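Local coordinates for putative uncharacterized protein (Mycobacterium tuberculosis, PDB 2Z99), which probably takes part in chromosome segregation and condensation during cell division, as the ScpB subunit that works with SMC in bacteria, at residues Ala107-Arg112 with Ala118-Val123; Thr134-Ala137 with Thr142-Gly145; Arg18-Leu23 with Gln52-Glu57. One frame throughout, in Å; residues are numbered along the deposited sequence.

Contact 1. Residues Ala107-Arg112 with Ala118-Val123; sequences AVVAYR and ARVSAV
V108 and V123 meet tip to tip where the first two helices of a winged-helix domain, helix 100-112 and helix 117-124, pack together. The pair illustrates how a small hydrophobic seam can join two helices: the axes of 107-112 and 118-123 make 121° between their N-to-C directions and come within 10.2 Å. V123 CG1 sits against both methyls of V108, 4.0 Å from V108 CG2 and equally far from V108 CG1. On the inner side V120 CG2 is shared by two valines of the other helix, lying 4.1 Å from V109 CG2 and slightly farther from V108 CG1. Toward solvent the seam turns from methyls to arginine chains. The extended side chain of R112 runs past R119 at about a right angle, with R112 CD 3.8 Å from R119 CD. Their guanidinium planes differ by 53°, and R112 NE lies 4.6 Å from R119 NE; both residues are exposed, so water probably screens the like charges. R119 thus contributes aliphatic packing through CD, and the bend beyond it (chi3 -106°) sets the course of the guanidinium.

One helical turn sets the spacing on each side: the amide of R112 bonds to the carbonyl of V108, and that of V123 to the carbonyl of R119. Behind the seam, V115 of the short strand linking the helices touches V109 and V120, while V109 also packs on T157 of strand 153-157. At the outer edge, the second methyl of V123 lies over the centre of the R112 guanidinium, with V123 CG2 4.0 Å above its plane.

Contact 2. Residues Thr134-Ala137 with Thr142-Gly145; sequences TLLA and TEVG
L136 reaches from the end of helix 129-137 to the backbone of T142, showing how one leucine can seat a strand beside the helix that precedes it. Earlier in the segment, T134, still within the helix, has its hydroxyl OG1 hydrogen-bonded to the carbonyl of V131. L135 then faces the domain interior, packing on T105 and L106 of helix 100-112 and on I141. At L136 the contact itself is made. CG is placed opposite the carbonyl carbon (chi1 -67°), and although its CA-CB bond is directed neither at the strand nor away from it, the end of the side chain closes the gap. L136 CD2 rests 4.0 Å from T142 CA and 4.2 Å from T142 N, so a methyl presses on main chain rather than on another side chain. The carboxylate of E143 bounds the same methyl, with E143 OE1 4.4 Å from L136 CD2. That oxygen also accepts a weak hydrogen bond from the neighbouring hydroxyl, T142 OG1 to E143 OE1 being 3.4 Å. F155, on the adjacent strand, touches both L136 and E143, while backbone bonds of T142 with A156 hold the strand in its sheet. Helix 129-137 followed by antiparallel strands 141-146 and 153-157 makes up the third helix and wing hairpin of the winged-helix fold, the helix being in the place that serves as recognition helix in DNA-binding relatives.

Contact 3. Residues Arg18-Leu23 with Gln52-Glu57; sequences RVLEAL and QLMADE
M54 comes toward L20 and E21 by running nearly straight through its second torsion (chi2 172°) and bending only at the last, where chi3 of 57° turns CE aside from the line of the chain. This one methionine bridges helix 13-26 and helix 44-60 of the N-terminal winged-helix domain, an example of a long, flexible side chain joining helices that stand well apart: the nearest CA pair, E21 and M54, is separated by 9.1 Å. Its sulfur lies against L20, with M54 SD 4.0 Å from L20 CB and 4.1 Å from L20 CD1. The bend then delivers the methyl to the aliphatic part of the glutamate. All three residues are buried, and the interaction is purely van der Waals. L36 of helix 33-40 packs on L20, and L67 of strand 65-70 on M54, so this methionine packing belongs to the larger core of the domain.

E21 plays two parts. Its CG serves the intrachain packing, whereas the rest of its side chain, extended beyond CG, carries the carboxylate to the second subunit. There OE2 forms a salt bridge with R61 of that subunit, and OE1 accepts hydrogen bonds from S63 OG and G64 N of the same neighbour. Such a set of partners would be expected to favour the ionised form of the buried acid. Below that carboxylate, on the intrachain side, the terminal methyl of the methionine closes the contact, M54 CE standing 3.8 Å from E21 CG.

In the fold
The three contacts fall at the two ends of an elongated chain. Contacts 1 and 2 belong to one winged-helix domain: their centres are 13 Å apart, their nearest atoms about 5 Å apart without touching, and helix 117-124 of contact 1 is followed in the chain by helix 129-137 of contact 2. Strand 153-157 lies beside both, receiving V109 from contact 1 and L136 from contact 2. Contact 3 sits across the chain's centre, with its centre 58 Å from that of contact 1 and 51 Å from that of contact 2. Of the three, it alone is touched by the second subunit, which places it at the dimer interface.

Contact 1. Residues Ala107-Arg112 with Ala118-Val123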
loop_
_atom_site.group_PDB
_atom_site.type_symbol
_atom_site.label_atom_id
_atom_site.label_comp_id
_atom_site.label_asym_id
_atom_site.label_seq_id
_atom_site.Cartn_x
_atom_site.Cartn_y
_atom_site.Cartn_z
ATOM N N ALA A 107 9.150 5.319 37.926
ATOM C CA ALA A 107 8.600 5.872 39.159
ATOM C C ALA A 107 9.637 5.879 40.272
ATOM O O ALA A 107 9.707 6.823 41.065
ATOM C CB ALA A 107 7.389 5.076 39.590
ATOM N N VAL A 108 10.443 4.825 40.337
ATOM C CA VAL A 108 11.463 4.751 41.360
ATOM C C VAL A 108 12.416 5.934 41.215
ATOM O O VAL A 108 12.720 6.608 42.195
ATOM C CB VAL A 108 12.243 3.410 41.275
ATOM C CG1 VAL A 108 13.406 3.408 42.258
ATOM C CG2 VAL A 108 11.313 2.265 41.583
ATOM N N VAL A 109 12.876 6.192 39.993
ATOM C CA VAL A 109 13.786 7.305 39.746
ATOM C C VAL A 109 13.084 8.613 40.029
ATOM O O VAL A 109 13.661 9.519 40.619
ATOM C CB VAL A 109 14.276 7.349 38.284
ATOM C CG1 VAL A 109 14.977 8.670 38.012
ATOM C CG2 VAL A 109 15.234 6.194 38.020
ATOM N N ALA A 110 11.829 8.702 39.606
ATOM C CA ALA A 110 11.036 9.910 39.795
ATOM C C ALA A 110 10.877 10.298 41.257
ATOM O O ALA A 110 11.145 11.437 41.634
ATOM C CB ALA A 110 9.668 9.732 39.160
ATOM N N TYR A 111 10.448 9.341 42.074
ATOM C CA TYR A 111 10.220 9.576 43.494
ATOM C C TYR A 111 11.468 9.617 44.377
ATOM O O TYR A 111 11.428 10.166 45.477
ATOM C CB TYR A 111 9.236 8.532 44.023
ATOM C CG TYR A 111 7.788 8.777 43.627
ATOM C CD1 TYR A 111 7.002 9.699 44.323
ATOM C CD2 TYR A 111 7.198 8.067 42.577
ATOM C CE1 TYR A 111 5.655 9.907 43.991
ATOM C CE2 TYR A 111 5.851 8.267 42.232
ATOM C CZ TYR A 111 5.085 9.187 42.948
ATOM O OH TYR A 111 3.752 9.373 42.636
ATOM N N ARG A 112 12.567 9.033 43.917
ATOM C CA ARG A 112 13.802 9.050 44.697
ATOM C C ARG A 112 14.834 9.901 43.973
ATOM O O ARG A 112 15.996 9.969 44.370
ATOM C CB ARG A 112 14.351 7.633 44.881
ATOM C CG ARG A 112 13.618 6.769 45.894
ATOM C CD ARG A 112 14.352 5.446 46.073
ATOM N NE ARG A 112 13.930 4.713 47.266
ATOM C CZ ARG A 112 12.725 4.176 47.432
ATOM N NH1 ARG A 112 11.807 4.283 46.480
ATOM N NH2 ARG A 112 12.437 3.527 48.552
ATOM N N ALA A 118 22.175 1.366 41.291
ATOM C CA ALA A 118 22.339 0.331 42.304
ATOM C C ALA A 118 21.145 0.331 43.249
ATOM O O ALA A 118 20.713 -0.723 43.700
ATOM C CB ALA A 118 23.616 0.551 43.086
ATOM N N ARG A 119 20.603 1.508 43.548
ATOM C CA ARG A 119 19.449 1.575 44.438
ATOM C C ARG A 119 18.164 1.283 43.677
ATOM O O ARG A 119 17.172 0.848 44.260
ATOM C CB ARG A 119 19.334 2.943 45.112
ATOM C CG ARG A 119 18.194 3.021 46.129
ATOM C CD ARG A 119 17.990 4.431 46.668
ATOM N NE ARG A 119 18.460 4.628 48.042
ATOM C CZ ARG A 119 19.695 4.371 48.473
ATOM N NH1 ARG A 119 20.613 3.889 47.640
ATOM N NH2 ARG A 119 20.018 4.618 49.740
ATOM N N VAL A 120 18.173 1.539 42.375
ATOM C CA VAL A 120 17.002 1.259 41.567
ATOM C C VAL A 120 16.918 -0.255 41.388
ATOM O O VAL A 120 15.847 -0.852 41.465
ATOM C CB VAL A 120 17.094 1.918 40.177
ATOM C CG1 VAL A 120 15.915 1.493 39.340
ATOM C CG2 VAL A 120 17.119 3.435 40.315
ATOM N N SER A 121 18.062 -0.871 41.145
ATOM C CA SER A 121 18.117 -2.306 40.970
ATOM C C SER A 121 17.678 -2.999 42.271
ATOM O O SER A 121 16.908 -3.964 42.251
ATOM C CB SER A 121 19.536 -2.711 40.584
ATOM O OG SER A 121 19.580 -4.056 40.175
ATOM N N ALA A 122 18.153 -2.490 43.401
ATOM C CA ALA A 122 17.800 -3.072 44.685
ATOM C C ALA A 122 16.320 -2.876 44.980
ATOM O O ALA A 122 15.611 -3.835 45.304
ATOM C CB ALA A 122 18.639 -2.462 45.792
ATOM N N VAL A 123 15.854 -1.638 44.866
ATOM C CA VAL A 123 14.450 -1.323 45.113
ATOM C C VAL A 123 13.505 -2.122 44.218
ATOM O O VAL A 123 12.413 -2.487 44.644
ATOM C CB VAL A 123 14.180 0.186 44.915
ATOM C CG1 VAL A 123 12.680 0.466 44.863
ATOM C CG2 VAL A 123 14.811 0.966 46.047
#

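Contact 2. Residues Thr134-Ala137 with Thr142-Gly145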
loop_
_atom_site.group_PDB
_atom_site.type_symbol
_atom_site.label_atom_id
_atom_site.label_comp_id
_atom_site.label_asym_id
_atom_site.label_seq_id
_atom_site.Cartn_x
_atom_site.Cartn_y
_atom_site.Cartn_z
ATOM N N THR A 134 16.445 2.087 27.789
ATOM C CA THR A 134 15.327 2.661 27.054
ATOM C C THR A 134 14.880 3.972 27.695
ATOM O O THR A 134 14.676 4.959 27.000
ATOM C CB THR A 134 14.114 1.679 26.933
ATOM O OG1 THR A 134 13.499 1.503 28.211
ATOM C CG2 THR A 134 14.562 0.327 26.404
ATOM N N LEU A 135 14.743 3.994 29.016
ATOM C CA LEU A 135 14.344 5.220 29.698
ATOM C C LEU A 135 15.300 6.350 29.346
ATOM O O LEU A 135 14.886 7.500 29.222
ATOM C CB LEU A 135 14.339 5.030 31.210
ATOM C CG LEU A 135 13.177 4.263 31.824
ATOM C CD1 LEU A 135 13.338 4.264 33.323
ATOM C CD2 LEU A 135 11.867 4.909 31.434
ATOM N N LEU A 136 16.580 6.019 29.200
ATOM C CA LEU A 136 17.587 7.014 28.851
ATOM C C LEU A 136 17.425 7.473 27.404
ATOM O O LEU A 136 17.319 8.671 27.135
ATOM C CB LEU A 136 18.993 6.448 29.044
ATOM C CG LEU A 136 19.432 6.149 30.479
ATOM C CD1 LEU A 136 20.810 5.520 30.455
ATOM C CD2 LEU A 136 19.428 7.425 31.303
ATOM N N ALA A 137 17.405 6.517 26.481
ATOM C CA ALA A 137 17.259 6.817 25.063
ATOM C C ALA A 137 15.993 7.620 24.780
ATOM O O ALA A 137 15.984 8.477 23.897
ATOM C CB ALA A 137 17.246 5.536 24.265
ATOM N N THR A 142 17.976 10.978 32.988
ATOM C CA THR A 142 19.327 11.257 32.525
ATOM C C THR A 142 20.312 11.287 33.674
ATOM O O THR A 142 19.920 11.378 34.835
ATOM C CB THR A 142 19.402 12.604 31.797
ATOM O OG1 THR A 142 20.677 12.721 31.153
ATOM C CG2 THR A 142 19.224 13.755 32.782
ATOM N N GLU A 143 21.595 11.205 33.343
ATOM C CA GLU A 143 22.639 11.241 34.356
ATOM C C GLU A 143 22.760 12.662 34.900
ATOM O O GLU A 143 22.882 13.619 34.133
ATOM C CB GLU A 143 23.985 10.788 33.769
ATOM C CG GLU A 143 23.984 9.368 33.208
ATOM C CD GLU A 143 23.645 9.314 31.725
ATOM O OE1 GLU A 143 22.857 10.171 31.256
ATOM O OE2 GLU A 143 24.158 8.405 31.029
ATOM N N VAL A 144 22.715 12.794 36.224
ATOM C CA VAL A 144 22.817 14.093 36.871
ATOM C C VAL A 144 24.202 14.338 37.450
ATOM O O VAL A 144 24.795 15.390 37.229
ATOM C CB VAL A 144 21.781 14.230 37.991
ATOM C CG1 VAL A 144 22.010 15.516 38.755
ATOM C CG2 VAL A 144 20.389 14.214 37.398
ATOM N N GLY A 145 24.718 13.368 38.194
ATOM C CA GLY A 145 26.034 13.530 38.776
ATOM C C GLY A 145 26.617 12.207 39.219
ATOM O O GLY A 145 26.657 11.248 38.449
#

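Contact 3. Residues Arg18-Leu23 with Gln52-Glu57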
loop_
_atom_site.group_PDB
_atom_site.type_symbol
_atom_site.label_atom_id
_atom_site.label_comp_id
_atom_site.label_asym_id
_atom_site.label_seq_id
_atom_site.Cartn_x
_atom_site.Cartn_y
_atom_site.Cartn_z
ATOM N N ARG A 18 -15.148 6.329 -10.303
ATOM C CA ARG A 18 -15.220 5.469 -9.130
ATOM C C ARG A 18 -14.308 4.268 -9.288
ATOM O O ARG A 18 -13.429 4.037 -8.460
ATOM C CB ARG A 18 -16.652 4.999 -8.914
ATOM C CG ARG A 18 -17.621 6.139 -8.708
ATOM C CD ARG A 18 -19.007 5.622 -8.430
ATOM N NE ARG A 18 -19.879 6.714 -8.033
ATOM C CZ ARG A 18 -20.865 7.195 -8.783
ATOM N NH1 ARG A 18 -21.121 6.678 -9.980
ATOM N NH2 ARG A 18 -21.587 8.205 -8.329
ATOM N N VAL A 19 -14.521 3.495 -10.347
ATOM C CA VAL A 19 -13.699 2.329 -10.600
ATOM C C VAL A 19 -12.213 2.709 -10.519
ATOM O O VAL A 19 -11.437 2.038 -9.838
ATOM C CB VAL A 19 -14.003 1.733 -11.991
ATOM C CG1 VAL A 19 -13.155 0.501 -12.217
ATOM C CG2 VAL A 19 -15.475 1.369 -12.096
ATOM N N LEU A 20 -11.817 3.797 -11.177
ATOM C CA LEU A 20 -10.420 4.208 -11.154
ATOM C C LEU A 20 -9.911 4.539 -9.752
ATOM O O LEU A 20 -8.717 4.386 -9.470
ATOM C CB LEU A 20 -10.182 5.398 -12.093
ATOM C CG LEU A 20 -10.309 5.086 -13.594
ATOM C CD1 LEU A 20 -9.984 6.328 -14.445
ATOM C CD2 LEU A 20 -9.358 3.948 -13.952
ATOM N N GLU A 21 -10.805 4.994 -8.880
ATOM C CA GLU A 21 -10.413 5.315 -7.514
ATOM C C GLU A 21 -10.106 4.001 -6.792
ATOM O O GLU A 21 -9.107 3.878 -6.106
ATOM C CB GLU A 21 -11.541 6.053 -6.763
ATOM C CG GLU A 21 -11.838 7.469 -7.255
ATOM C CD GLU A 21 -12.916 8.163 -6.432
ATOM O OE1 GLU A 21 -13.982 7.553 -6.190
ATOM O OE2 GLU A 21 -12.696 9.323 -6.032
ATOM N N ALA A 22 -10.987 3.023 -6.952
ATOM C CA ALA A 22 -10.803 1.733 -6.318
ATOM C C ALA A 22 -9.480 1.112 -6.756
ATOM O O ALA A 22 -8.728 0.611 -5.922
ATOM C CB ALA A 22 -11.954 0.813 -6.673
ATOM N N LEU A 23 -9.192 1.172 -8.055
ATOM C CA LEU A 23 -7.981 0.588 -8.614
ATOM C C LEU A 23 -6.715 1.311 -8.198
ATOM O O LEU A 23 -5.729 0.676 -7.818
ATOM C CB LEU A 23 -8.075 0.521 -10.150
ATOM C CG LEU A 23 -9.319 -0.184 -10.715
ATOM C CD1 LEU A 23 -9.315 -0.132 -12.236
ATOM C CD2 LEU A 23 -9.369 -1.621 -10.232
ATOM N N GLN A 52 -6.130 12.419 -15.685
ATOM C CA GLN A 52 -5.607 13.776 -15.639
ATOM C C GLN A 52 -6.659 14.745 -15.114
ATOM O O GLN A 52 -6.335 15.805 -14.578
ATOM C CB GLN A 52 -5.120 14.210 -17.019
ATOM C CG GLN A 52 -3.601 14.353 -17.107
ATOM C CD GLN A 52 -3.044 15.399 -16.142
ATOM O OE1 GLN A 52 -3.370 16.587 -16.238
ATOM N NE2 GLN A 52 -2.206 14.957 -15.206
ATOM N N LEU A 53 -7.926 14.381 -15.263
ATOM C CA LEU A 53 -8.993 15.234 -14.756
ATOM C C LEU A 53 -9.116 14.991 -13.241
ATOM O O LEU A 53 -9.302 15.934 -12.459
ATOM C CB LEU A 53 -10.313 14.926 -15.465
ATOM C CG LEU A 53 -11.516 15.687 -14.892
ATOM C CD1 LEU A 53 -11.227 17.174 -14.897
ATOM C CD2 LEU A 53 -12.767 15.369 -15.697
ATOM N N MET A 54 -9.005 13.728 -12.832
ATOM C CA MET A 54 -9.051 13.388 -11.410
ATOM C C MET A 54 -7.829 14.004 -10.728
ATOM O O MET A 54 -7.912 14.463 -9.596
ATOM C CB MET A 54 -9.033 11.873 -11.222
ATOM C CG MET A 54 -10.246 11.184 -11.789
ATOM S SD MET A 54 -10.099 9.405 -11.766
ATOM C CE MET A 54 -9.810 9.149 -9.954
ATOM N N ALA A 55 -6.689 14.025 -11.416
ATOM C CA ALA A 55 -5.492 14.622 -10.830
ATOM C C ALA A 55 -5.690 16.123 -10.753
ATOM O O ALA A 55 -5.226 16.761 -9.813
ATOM C CB ALA A 55 -4.252 14.301 -11.663
ATOM N N ASP A 56 -6.374 16.696 -11.742
ATOM C CA ASP A 56 -6.630 18.137 -11.730
ATOM C C ASP A 56 -7.555 18.534 -10.579
ATOM O O ASP A 56 -7.348 19.560 -9.926
ATOM C CB ASP A 56 -7.271 18.598 -13.042
ATOM C CG ASP A 56 -6.286 18.655 -14.200
ATOM O OD1 ASP A 56 -5.066 18.829 -13.960
ATOM O OD2 ASP A 56 -6.750 18.550 -15.362
ATOM N N GLU A 57 -8.591 17.731 -10.347
ATOM C CA GLU A 57 -9.535 18.013 -9.266
ATOM C C GLU A 57 -8.847 17.950 -7.896
ATOM O O GLU A 57 -9.034 18.838 -7.062
ATOM C CB GLU A 57 -10.678 17.000 -9.288
ATOM C CG GLU A 57 -11.421 16.918 -10.592
ATOM C CD GLU A 57 -12.307 15.685 -10.675
ATOM O OE1 GLU A 57 -12.451 14.981 -9.654
ATOM O OE2 GLU A 57 -12.864 15.423 -11.764
#